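Local atomic coordinates of putative amidohydrolase/peptidase (PDB entry 4WJB), a protein that probably hydrolyses carbon-nitrogen bonds other than peptide bonds, as a zinc-dependent amidohydrolase of the peptidase M20 family. Residues M16-G21 with L413-L418; G83-A88 with T129-D134. All coordinates share one frame; numbering follows the deposited sequence.

Interaction 1 (M16-G21 with L413-L418)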
ATOM      1  N   MET A  16      37.456  38.976  22.373  1.00 56.80           N
ATOM      2  CA  MET A  16      36.115  38.463  22.109  1.00 53.70           C
ATOM      3  C   MET A  16      35.710  37.418  23.143  1.00 52.99           C
ATOM      4  O   MET A  16      36.475  36.498  23.432  1.00 56.64           O
ATOM      5  CB  MET A  16      36.038  37.874  20.700  1.00 51.55           C
ATOM      6  CG  MET A  16      35.851  38.920  19.616  1.00 51.30           C
ATOM      7  SD  MET A  16      34.326  39.854  19.844  1.00 80.05           S
ATOM      8  CE  MET A  16      34.501  41.119  18.590  1.00 53.36           C
ATOM      9  N   PRO A  17      34.494  37.557  23.699  1.00 47.72           N
ATOM     10  CA  PRO A  17      34.022  36.706  24.797  1.00 45.33           C
ATOM     11  C   PRO A  17      33.803  35.261  24.362  1.00 41.59           C
ATOM     12  O   PRO A  17      33.719  34.982  23.167  1.00 43.81           O
ATOM     13  CB  PRO A  17      32.699  37.362  25.203  1.00 42.16           C
ATOM     14  CG  PRO A  17      32.218  38.007  23.959  1.00 41.64           C
ATOM     15  CD  PRO A  17      33.446  38.485  23.237  1.00 44.61           C
ATOM     16  N   ARG A  18      33.724  34.357  25.332  1.00 39.54           N
ATOM     17  CA  ARG A  18      33.526  32.936  25.061  1.00 38.14           C
ATOM     18  C   ARG A  18      32.504  32.365  26.028  1.00 33.06           C
ATOM     19  O   ARG A  18      32.447  32.781  27.181  1.00 31.15           O
ATOM     20  CB  ARG A  18      34.841  32.159  25.179  1.00 41.07           C
ATOM     21  CG  ARG A  18      35.911  32.541  24.166  1.00 44.69           C
ATOM     22  CD  ARG A  18      35.497  32.169  22.752  1.00 45.58           C
ATOM     23  NE  ARG A  18      35.212  30.743  22.614  1.00 46.97           N
ATOM     24  CZ  ARG A  18      36.115  29.826  22.278  1.00 50.47           C
ATOM     25  NH1 ARG A  18      37.372  30.180  22.044  1.00 51.21           N
ATOM     26  NH2 ARG A  18      35.761  28.551  22.171  1.00 51.64           N
ATOM     27  N   VAL A  19      31.704  31.407  25.567  1.00 27.63           N
ATOM     28  CA  VAL A  19      30.726  30.784  26.452  1.00 25.13           C
ATOM     29  C   VAL A  19      31.421  29.858  27.450  1.00 23.56           C
ATOM     30  O   VAL A  19      32.533  29.384  27.207  1.00 23.50           O
ATOM     31  CB  VAL A  19      29.649  29.988  25.665  1.00 30.60           C
ATOM     32  CG1 VAL A  19      29.059  30.845  24.556  1.00 29.26           C
ATOM     33  CG2 VAL A  19      30.232  28.713  25.099  1.00 28.32           C
ATOM     34  N   ASP A  20      30.763  29.638  28.582  1.00 22.34           N
ATOM     35  CA  ASP A  20      31.176  28.648  29.571  1.00 24.07           C
ATOM     36  C   ASP A  20      30.455  27.332  29.274  1.00 25.18           C
ATOM     37  O   ASP A  20      29.287  27.168  29.628  1.00 21.59           O
ATOM     38  CB  ASP A  20      30.850  29.139  30.982  1.00 26.11           C
ATOM     39  CG  ASP A  20      31.365  28.214  32.074  1.00 29.52           C
ATOM     40  OD1 ASP A  20      31.549  27.004  31.830  1.00 28.70           O
ATOM     41  OD2 ASP A  20      31.574  28.710  33.202  1.00 32.41           O
ATOM     42  N   GLY A  21      31.161  26.397  28.646  1.00 26.75           N
ATOM     43  CA  GLY A  21      30.554  25.155  28.195  1.00 27.60           C
ATOM     44  C   GLY A  21      30.019  24.281  29.312  1.00 27.13           C
ATOM     45  O   GLY A  21      28.964  23.667  29.175  1.00 25.32           O
ATOM     46  N   LEU A 413      26.415  31.389  18.469  1.00 20.48           N
ATOM     47  CA  LEU A 413      25.280  32.247  18.823  1.00 20.00           C
ATOM     48  C   LEU A 413      25.743  33.505  19.555  1.00 21.75           C
ATOM     49  O   LEU A 413      25.275  34.610  19.277  1.00 22.56           O
ATOM     50  CB  LEU A 413      24.270  31.499  19.704  1.00 16.52           C
ATOM     51  CG  LEU A 413      23.053  32.366  20.072  1.00 16.11           C
ATOM     52  CD1 LEU A 413      22.200  32.618  18.824  1.00 15.71           C
ATOM     53  CD2 LEU A 413      22.211  31.764  21.190  1.00 19.19           C
ATOM     54  N   LEU A 414      26.653  33.320  20.502  1.00 21.87           N
ATOM     55  CA  LEU A 414      27.222  34.437  21.250  1.00 24.05           C
ATOM     56  C   LEU A 414      27.834  35.482  20.319  1.00 25.63           C
ATOM     57  O   LEU A 414      27.544  36.668  20.440  1.00 24.85           O
ATOM     58  CB  LEU A 414      28.272  33.931  22.239  1.00 26.48           C
ATOM     59  CG  LEU A 414      29.133  35.001  22.919  1.00 27.82           C
ATOM     60  CD1 LEU A 414      28.279  35.985  23.721  1.00 28.88           C
ATOM     61  CD2 LEU A 414      30.204  34.364  23.801  1.00 28.31           C
ATOM     62  N   ARG A 415      28.668  35.042  19.383  1.00 22.03           N
ATOM     63  CA  ARG A 415      29.345  35.980  18.491  1.00 30.89           C
ATOM     64  C   ARG A 415      28.395  36.626  17.496  1.00 27.47           C
ATOM     65  O   ARG A 415      28.531  37.802  17.180  1.00 24.88           O
ATOM     66  CB  ARG A 415      30.486  35.283  17.748  1.00 39.20           C
ATOM     67  CG  ARG A 415      31.523  34.696  18.680  1.00 42.94           C
ATOM     68  CD  ARG A 415      32.662  35.678  18.922  1.00 47.13           C
ATOM     69  NE  ARG A 415      33.773  35.419  18.008  1.00 49.42           N
ATOM     70  CZ  ARG A 415      34.970  34.973  18.384  1.00 50.32           C
ATOM     71  NH1 ARG A 415      35.903  34.750  17.472  1.00 53.79           N
ATOM     72  NH2 ARG A 415      35.245  34.757  19.669  1.00 48.46           N
ATOM     73  N   ALA A 416      27.444  35.845  16.989  1.00 27.34           N
ATOM     74  CA  ALA A 416      26.430  36.364  16.079  1.00 26.80           C
ATOM     75  C   ALA A 416      25.568  37.431  16.755  1.00 25.43           C
ATOM     76  O   ALA A 416      25.357  38.515  16.205  1.00 22.74           O
ATOM     77  CB  ALA A 416      25.554  35.228  15.557  1.00 24.53           C
ATOM     78  N   VAL A 417      25.064  37.108  17.944  1.00 21.80           N
ATOM     79  CA  VAL A 417      24.209  38.022  18.693  1.00 22.33           C
ATOM     80  C   VAL A 417      24.983  39.278  19.051  1.00 23.77           C
ATOM     81  O   VAL A 417      24.481  40.398  18.909  1.00 26.54           O
ATOM     82  CB  VAL A 417      23.659  37.366  19.975  1.00 23.40           C
ATOM     83  CG1 VAL A 417      23.086  38.423  20.922  1.00 25.93           C
ATOM     84  CG2 VAL A 417      22.614  36.322  19.618  1.00 24.86           C
ATOM     85  N   LEU A 418      26.218  39.083  19.498  1.00 24.78           N
ATOM     86  CA  LEU A 418      27.079  40.197  19.861  1.00 27.32           C
ATOM     87  C   LEU A 418      27.285  41.143  18.679  1.00 30.04           C
ATOM     88  O   LEU A 418      27.103  42.346  18.816  1.00 29.06           O
ATOM     89  CB  LEU A 418      28.426  39.691  20.368  1.00 29.97           C
ATOM     90  CG  LEU A 418      29.394  40.790  20.802  1.00 30.74           C
ATOM     91  CD1 LEU A 418      28.739  41.694  21.839  1.00 31.02           C
ATOM     92  CD2 LEU A 418      30.682  40.190  21.337  1.00 31.84           C
TER

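Interaction 2 (G83-A88 with T129-D134). With SO4 (sulfate ion), chain F.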
ATOM      1  N   GLY A  83      20.359  47.304  26.657  1.00 21.35           N
ATOM      2  CA  GLY A  83      21.353  47.842  25.746  1.00 25.77           C
ATOM      3  C   GLY A  83      21.594  49.302  26.074  1.00 25.94           C
ATOM      4  O   GLY A  83      20.853  49.883  26.866  1.00 25.03           O
ATOM      5  N   ARG A  84      22.621  49.896  25.472  1.00 26.63           N
ATOM      6  CA  ARG A  84      22.938  51.303  25.706  1.00 28.07           C
ATOM      7  C   ARG A  84      21.777  52.202  25.284  1.00 28.19           C
ATOM      8  O   ARG A  84      21.463  53.181  25.955  1.00 25.80           O
ATOM      9  CB  ARG A  84      24.215  51.698  24.957  1.00 30.15           C
ATOM     10  CG  ARG A  84      24.837  53.003  25.423  1.00 34.52           C
ATOM     11  CD  ARG A  84      26.004  53.408  24.538  1.00 34.97           C
ATOM     12  NE  ARG A  84      25.578  53.628  23.160  1.00 39.13           N
ATOM     13  CZ  ARG A  84      25.037  54.759  22.714  1.00 43.73           C
ATOM     14  NH1 ARG A  84      24.675  54.867  21.443  1.00 44.10           N
ATOM     15  NH2 ARG A  84      24.863  55.784  23.538  1.00 46.84           N
ATOM     16  N   ARG A  85      21.141  51.867  24.165  1.00 26.52           N
ATOM     17  CA  ARG A  85      19.943  52.574  23.728  1.00 29.64           C
ATOM     18  C   ARG A  85      18.719  51.705  23.973  1.00 28.96           C
ATOM     19  O   ARG A  85      18.437  50.805  23.187  1.00 27.37           O
ATOM     20  CB  ARG A  85      20.032  52.951  22.245  1.00 32.26           C
ATOM     21  CG  ARG A  85      21.061  54.021  21.941  1.00 36.05           C
ATOM     22  CD  ARG A  85      20.916  54.570  20.530  1.00 37.17           C
ATOM     23  NE  ARG A  85      21.273  53.589  19.509  1.00 35.70           N
ATOM     24  CZ  ARG A  85      20.414  53.054  18.647  1.00 35.10           C
ATOM     25  NH1 ARG A  85      19.135  53.405  18.675  1.00 33.11           N
ATOM     26  NH2 ARG A  85      20.837  52.174  17.751  1.00 34.90           N
ATOM     27  N   PRO A  86      17.992  51.968  25.070  1.00 29.67           N
ATOM     28  CA  PRO A  86      16.848  51.137  25.468  1.00 29.60           C
ATOM     29  C   PRO A  86      15.720  51.082  24.442  1.00 27.39           C
ATOM     30  O   PRO A  86      15.002  50.082  24.392  1.00 25.86           O
ATOM     31  CB  PRO A  86      16.355  51.805  26.761  1.00 32.05           C
ATOM     32  CG  PRO A  86      16.955  53.174  26.757  1.00 33.83           C
ATOM     33  CD  PRO A  86      18.263  53.036  26.047  1.00 34.08           C
ATOM     34  N   ASP A  87      15.562  52.131  23.640  1.00 27.37           N
ATOM     35  CA  ASP A  87      14.470  52.156  22.677  1.00 28.04           C
ATOM     36  C   ASP A  87      14.889  51.609  21.313  1.00 27.17           C
ATOM     37  O   ASP A  87      14.103  51.626  20.367  1.00 27.37           O
ATOM     38  CB  ASP A  87      13.906  53.576  22.536  1.00 30.34           C
ATOM     39  CG  ASP A  87      14.931  54.575  22.035  1.00 34.26           C
ATOM     40  OD1 ASP A  87      16.143  54.275  22.078  1.00 35.61           O
ATOM     41  OD2 ASP A  87      14.519  55.676  21.613  1.00 35.81           O
ATOM     42  N   ALA A  88      16.119  51.110  21.217  1.00 25.19           N
ATOM     43  CA  ALA A  88      16.598  50.501  19.976  1.00 27.43           C
ATOM     44  C   ALA A  88      15.921  49.155  19.710  1.00 25.15           C
ATOM     45  O   ALA A  88      15.580  48.430  20.643  1.00 22.50           O
ATOM     46  CB  ALA A  88      18.110  50.325  20.019  1.00 26.33           C
ATOM     47  N   THR A 129      26.142  46.348  25.103  1.00 29.41           N
ATOM     48  CA  THR A 129      25.756  46.326  23.694  1.00 27.02           C
ATOM     49  C   THR A 129      24.933  47.559  23.342  1.00 27.62           C
ATOM     50  O   THR A 129      24.289  48.154  24.212  1.00 26.89           O
ATOM     51  CB  THR A 129      24.951  45.061  23.344  1.00 23.97           C
ATOM     52  OG1 THR A 129      23.724  45.047  24.086  1.00 21.90           O
ATOM     53  CG2 THR A 129      25.756  43.814  23.672  1.00 23.53           C
ATOM     54  N   GLU A 130      24.966  47.953  22.072  1.00 27.11           N
ATOM     55  CA  GLU A 130      24.173  49.092  21.622  1.00 30.09           C
ATOM     56  C   GLU A 130      22.691  48.795  21.764  1.00 27.99           C
ATOM     57  O   GLU A 130      21.918  49.622  22.253  1.00 29.07           O
ATOM     58  CB  GLU A 130      24.493  49.451  20.169  1.00 33.48           C
ATOM     59  CG  GLU A 130      25.759  50.253  20.006  1.00 39.14           C
ATOM     60  CD  GLU A 130      25.754  51.508  20.859  1.00 40.75           C
ATOM     61  OE1 GLU A 130      26.646  51.637  21.722  1.00 42.65           O
ATOM     62  OE2 GLU A 130      24.853  52.357  20.673  1.00 38.94           O
ATOM     63  N   ARG A 131      22.317  47.595  21.338  1.00 25.79           N
ATOM     64  CA  ARG A 131      20.932  47.154  21.322  1.00 25.30           C
ATOM     65  C   ARG A 131      20.638  46.210  22.461  1.00 23.77           C
ATOM     66  O   ARG A 131      21.489  45.410  22.841  1.00 25.66           O
ATOM     67  CB  ARG A 131      20.612  46.453  19.999  1.00 24.23           C
ATOM     68  CG  ARG A 131      20.785  47.351  18.820  1.00 27.44           C
ATOM     69  CD  ARG A 131      20.676  46.620  17.510  1.00 28.60           C
ATOM     70  NE  ARG A 131      20.859  47.585  16.437  1.00 31.76           N
ATOM     71  CZ  ARG A 131      19.903  48.393  16.001  1.00 34.29           C
ATOM     72  NH1 ARG A 131      18.685  48.332  16.531  1.00 33.30           N
ATOM     73  NH2 ARG A 131      20.158  49.256  15.026  1.00 37.23           N
ATOM     74  N   PRO A 132      19.418  46.286  23.003  1.00 23.17           N
ATOM     75  CA  PRO A 132      18.989  45.270  23.961  1.00 23.95           C
ATOM     76  C   PRO A 132      18.933  43.902  23.291  1.00 21.39           C
ATOM     77  O   PRO A 132      18.698  43.814  22.086  1.00 19.82           O
ATOM     78  CB  PRO A 132      17.590  45.739  24.373  1.00 24.57           C
ATOM     79  CG  PRO A 132      17.114  46.542  23.212  1.00 26.33           C
ATOM     80  CD  PRO A 132      18.342  47.243  22.694  1.00 26.83           C
ATOM     81  N   VAL A 133      19.163  42.853  24.072  1.00 20.89           N
ATOM     82  CA  VAL A 133      19.053  41.482  23.594  1.00 20.40           C
ATOM     83  C   VAL A 133      17.883  40.779  24.276  1.00 19.58           C
ATOM     84  O   VAL A 133      17.817  40.742  25.501  1.00 18.46           O
ATOM     85  CB  VAL A 133      20.354  40.696  23.862  1.00 20.65           C
ATOM     86  CG1 VAL A 133      20.218  39.249  23.391  1.00 20.34           C
ATOM     87  CG2 VAL A 133      21.535  41.386  23.199  1.00 21.69           C
ATOM     88  N   ASP A 134      16.955  40.236  23.487  1.00 17.99           N
ATOM     89  CA  ASP A 134      15.842  39.461  24.030  1.00 16.77           C
ATOM     90  C   ASP A 134      16.122  37.972  23.907  1.00 16.29           C
ATOM     91  O   ASP A 134      16.473  37.509  22.836  1.00 17.00           O
ATOM     92  CB  ASP A 134      14.533  39.775  23.295  1.00 18.60           C
ATOM     93  CG  ASP A 134      13.911  41.084  23.726  1.00 19.72           C
ATOM     94  OD1 ASP A 134      14.147  41.516  24.874  1.00 21.19           O
ATOM     95  OD2 ASP A 134      13.178  41.679  22.907  1.00 19.68           O
TER
HETATM   96  S   SO4 F 502      17.292  51.419  15.586  1.00 39.15           S
HETATM   97  O1  SO4 F 502      17.271  50.922  14.214  1.00 38.68           O
HETATM   98  O2  SO4 F 502      16.049  51.052  16.255  1.00 36.11           O
HETATM   99  O3  SO4 F 502      18.424  50.852  16.306  1.00 40.74           O
HETATM  100  O4  SO4 F 502      17.448  52.873  15.598  1.00 43.25           O

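Interaction 1 (M16-G21 with L413-L418)
The loop M16-V19, the start of the modelled chain, lies across helix 403-421 near its C-terminal end. R415 can be followed outward from this helix. Its CB sets off alongside the loop, with CG anti to the carbonyl carbon (chi1 -59°). Bends at chi2 and chi3 (-93° and -95°) then swing the guanidinium back to the loop. CZ lies 3.9 Å from M16 CB. NH2 goes furthest in and sits 3.4 Å from M16 CB, so M16 covers one face of the guanidinium. P17 O stands at the edge, 3.8 Å from R415 NH2. The R18 guanidinium is almost perpendicular to that of R415. The two are like charges, with R18 NE 5.0 Å from R415 NH2. D411 on the same helix pairs with R18 and may offset its charge. D411 also accepts a hydrogen bond from V19 N.

The apolar half is built round two leucines, both with CG anti to the backbone N. P17 and L418 meet tip to tip, with P17 CG 3.7 Å from L418 CD2. The M16 side chain crosses L418 obliquely, with SD 4.0 Å from L418 CD2. L414 CD2 packs against the P17-V19 backbone and is 3.8 Å from V19 CG1. The contact is therefore mainly van der Waals packing, perhaps with weak attraction between the R415 charge and P17 O. Bonds to D411, among others, add directional polar contacts beside it.

Interaction 2 (G83-A88 with T129-D134)
The flat groups of R84 and E130 meet edge to edge, in a side-on, two-pronged salt bridge. It joins part of the loop between strands 77-81 and 91-96 to the lead-in to and start of strand 133-138. The carboxylate lies at the guanidinium edge, with the planes 33° apart. R84 NE bonds E130 OE1 at 2.7 Å and R84 NH1 bonds E130 OE2 at 2.6 Å, each oxygen using its syn lone pair. E130 OE2 also lies at the edge of the R85 guanidinium, a long salt bridge that completes a three-residue network. One face of the R131 guanidinium carries R85 NH2, 4.0 Å from R131 NH2. A sulfate, probably from the crystallisation liquor, lies beside these like charges and could partly offset them. It appears to accept a bond from R85 NH2, though the position of O3 is less certain, and a weak one from R131 NH2. R131 NE is held by E423 O.

R85-A88 forms a type I turn whose two end residues pack on the P132 ring. G83 packs so closely on the R131-P132 peptide that a CB would clash. R84 N bonds T129 O almost along the C=O axis. R85 N donates to E130 O at 3.0 Å, nearly straight at 170°.

In the fold
The centres of the two interactions are about 17 Å apart. Both segments of interaction 2 fall, in sequence, between the two segments of interaction 1. Helix 403-421 connects them. L418 is shared, one methyl to each contact: CD2 meets P17, while L418 CD1 lies 4.1 Å from T129 CG2. V417 reaches the start of the strand, with V417 CG1 3.9 Å from V133 CG1. Strand 133-138 leaves interaction 2 between strands 77-81 and 91-96, and the helix packs on this sheet. Interaction 1 fixes the start of the model to the last helix, and interaction 2 joins two loops at the edge of the sheet. Both lie away from the metal ligands H96, D107 and H203.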